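Local coordinates for Glyoxalase/Bleomycin resistance protein (Bacillus cereus ATCC 14579, PDB 1XQA), which is of unknown function but binds a magnesium ion and, as a member of the glyoxalase/bleomycin resistance family, may be a metal-dependent enzyme, at residues T98-A103 with T108-C113. Residues are numbered along the deposited sequence; the frame is centred on the assembly and turned at random.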
loop_
_atom_site.group_PDB
_atom_site.type_symbol
_atom_site.label_atom_id
_atom_site.label_comp_id
_atom_site.label_asym_id
_atom_site.label_seq_id
_atom_site.Cartn_x
_atom_site.Cartn_y
_atom_site.Cartn_z
ATOM N N THR A 98 3.890 -13.965 -17.281
ATOM C CA THR A 98 4.920 -13.338 -16.428
ATOM C C THR A 98 5.387 -11.967 -16.921
ATOM O O THR A 98 5.547 -11.744 -18.120
ATOM C CB THR A 98 6.202 -14.218 -16.394
ATOM O OG1 THR A 98 5.847 -15.594 -16.221
ATOM C CG2 THR A 98 7.142 -13.795 -15.272
ATOM N N PHE A 99 5.650 -11.056 -15.986
ATOM C CA PHE A 99 6.470 -9.900 -16.308
ATOM C C PHE A 99 7.396 -9.600 -15.146
ATOM O O PHE A 99 7.231 -10.144 -14.047
ATOM C CB PHE A 99 5.628 -8.677 -16.664
ATOM C CG PHE A 99 4.917 -8.044 -15.488
ATOM C CD1 PHE A 99 5.515 -7.012 -14.771
ATOM C CD2 PHE A 99 3.639 -8.462 -15.129
ATOM C CE1 PHE A 99 4.866 -6.416 -13.705
ATOM C CE2 PHE A 99 2.972 -7.865 -14.058
ATOM C CZ PHE A 99 3.582 -6.847 -13.352
ATOM N N TYR A 100 8.367 -8.740 -15.408
ATOM C CA TYR A 100 9.316 -8.344 -14.391
ATOM C C TYR A 100 9.275 -6.827 -14.203
ATOM O O TYR A 100 8.921 -6.082 -15.126
ATOM C CB TYR A 100 10.727 -8.794 -14.757
ATOM C CG TYR A 100 10.827 -10.280 -14.983
ATOM C CD1 TYR A 100 11.151 -11.136 -13.943
ATOM C CD2 TYR A 100 10.528 -10.834 -16.232
ATOM C CE1 TYR A 100 11.223 -12.508 -14.141
ATOM C CE2 TYR A 100 10.583 -12.207 -16.444
ATOM C CZ TYR A 100 10.929 -13.035 -15.393
ATOM O OH TYR A 100 11.001 -14.399 -15.595
ATOM N N VAL A 101 9.681 -6.383 -13.020
ATOM C CA VAL A 101 9.803 -4.966 -12.736
ATOM C C VAL A 101 11.016 -4.728 -11.841
ATOM O O VAL A 101 11.252 -5.478 -10.895
ATOM C CB VAL A 101 8.505 -4.387 -12.104
ATOM C CG1 VAL A 101 8.152 -5.085 -10.785
ATOM C CG2 VAL A 101 8.590 -2.834 -11.934
ATOM N N GLU A 102 11.787 -3.694 -12.159
ATOM C CA GLU A 102 12.920 -3.292 -11.333
ATOM C C GLU A 102 12.371 -2.467 -10.203
ATOM O O GLU A 102 11.830 -1.377 -10.443
ATOM C CB GLU A 102 13.889 -2.442 -12.133
ATOM C CG GLU A 102 14.208 -2.997 -13.474
ATOM C CD GLU A 102 15.445 -3.809 -13.450
ATOM O OE1 GLU A 102 16.412 -3.398 -14.138
ATOM O OE2 GLU A 102 15.452 -4.835 -12.731
ATOM N N ALA A 103 12.518 -2.975 -8.979
ATOM C CA ALA A 103 11.857 -2.400 -7.805
ATOM C C ALA A 103 12.725 -1.362 -7.111
ATOM O O ALA A 103 13.968 -1.459 -7.150
ATOM C CB ALA A 103 11.494 -3.497 -6.823
ATOM N N THR A 108 14.945 -7.028 -8.635
ATOM C CA THR A 108 13.914 -7.312 -9.628
ATOM C C THR A 108 12.844 -8.185 -9.002
ATOM O O THR A 108 13.161 -9.128 -8.260
ATOM C CB THR A 108 14.536 -8.032 -10.830
ATOM O OG1 THR A 108 15.527 -7.165 -11.397
ATOM C CG2 THR A 108 13.482 -8.396 -11.892
ATOM N N ILE A 109 11.584 -7.874 -9.318
ATOM C CA ILE A 109 10.453 -8.648 -8.883
ATOM C C ILE A 109 9.797 -9.292 -10.104
ATOM O O ILE A 109 9.686 -8.684 -11.169
ATOM C CB ILE A 109 9.418 -7.748 -8.148
ATOM C CG1 ILE A 109 9.915 -7.430 -6.730
ATOM C CG2 ILE A 109 8.035 -8.415 -8.113
ATOM C CD1 ILE A 109 9.072 -6.389 -5.980
ATOM N N GLU A 110 9.395 -10.538 -9.943
ATOM C CA GLU A 110 8.618 -11.235 -10.960
ATOM C C GLU A 110 7.145 -11.320 -10.547
ATOM O O GLU A 110 6.824 -11.610 -9.391
ATOM C CB GLU A 110 9.198 -12.645 -11.103
ATOM C CG GLU A 110 8.433 -13.569 -12.001
ATOM C CD GLU A 110 8.810 -15.022 -11.753
ATOM O OE1 GLU A 110 9.304 -15.324 -10.649
ATOM O OE2 GLU A 110 8.595 -15.855 -12.650
ATOM N N VAL A 111 6.243 -11.113 -11.509
ATOM C CA VAL A 111 4.819 -11.198 -11.241
ATOM C C VAL A 111 4.277 -12.176 -12.265
ATOM O O VAL A 111 4.523 -12.008 -13.445
ATOM C CB VAL A 111 4.121 -9.812 -11.377
ATOM C CG1 VAL A 111 2.613 -9.921 -11.075
ATOM C CG2 VAL A 111 4.810 -8.753 -10.479
HETATM N N MSE A 112 3.585 -13.217 -11.812
HETATM C CA MSE A 112 3.169 -14.283 -12.724
HETATM C C MSE A 112 1.927 -15.033 -12.286
HETATM O O MSE A 112 1.523 -14.967 -11.125
HETATM C CB MSE A 112 4.324 -15.281 -12.937
HETATM C CG MSE A 112 4.602 -16.192 -11.755
HETATM SE SE MSE A 112 5.360 -15.303 -10.196
HETATM C CE MSE A 112 6.110 -16.896 -9.331
ATOM N N CYS A 113 1.327 -15.726 -13.247
ATOM C CA CYS A 113 0.283 -16.712 -12.992
ATOM C C CYS A 113 0.527 -17.938 -13.871
ATOM O O CYS A 113 0.797 -17.813 -15.068
ATOM C CB CYS A 113 -1.095 -16.119 -13.280
ATOM S SG CYS A 113 -2.430 -17.288 -13.006
ATOM O OXT CYS A 113 0.469 -19.087 -13.421
HETATM O O HOH W 1 7.291 -17.048 -14.342
HETATM O O HOH W 2 11.191 -16.184 -13.868
#
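Phe99 and Val101 pair with Val111 and Ile109 through four backbone hydrogen bonds, from Ile109 N to Val101 O at 2.9 Å to Val101 N to Ile109 O at 3.0 Å, and join strands 98-103 and 108-112 as an antiparallel hairpin (axes 153° apart). Side chains alternate between two faces. On the apolar one, Val111 CB sits over one face of the Phe99 ring, displaced toward its rim, 3.9 Å from the centroid: a CH-pi contact. With chi1 at 72°, Phe99 CG lies between backbone N and carbonyl carbon, and the ring reaches alongside Val111. Val101 CG1 packs against Ile109 CB, and Ala103 CB meets Ile109 CD1. Helices 71-83 and 14-25 cover this layer, touching Phe99 and Ile109 respectively.

The other face is polar. Here Glu110, which binds magnesium with His63, extends from a CG anti to its backbone N (chi1 174°) and runs past two side chains of the neighbouring strand, Thr98 and Tyr100. Thr98 CG2 touches Glu110 CG at 3.5 Å, while the Tyr100 ring lies alongside, its CE1 3.7 Å from Glu110 CB. That ring also meets His63 edge-to-face. Two waters lie between Glu110 OE2 and the hydroxyls of Thr98 and Tyr100, but each has one unusually short distance, which makes these bridges doubtful in detail. Near the turn, Thr108 OG1 donates to Glu102 OE2 (2.7 Å), almost in line with the C-O bond.

The chemistry thus separates a buried hydrocarbon layer from a metal-binding face, where the packing of Thr98 and Tyr100 against its aliphatic part probably helps to hold the Glu110 carboxylate toward the metal.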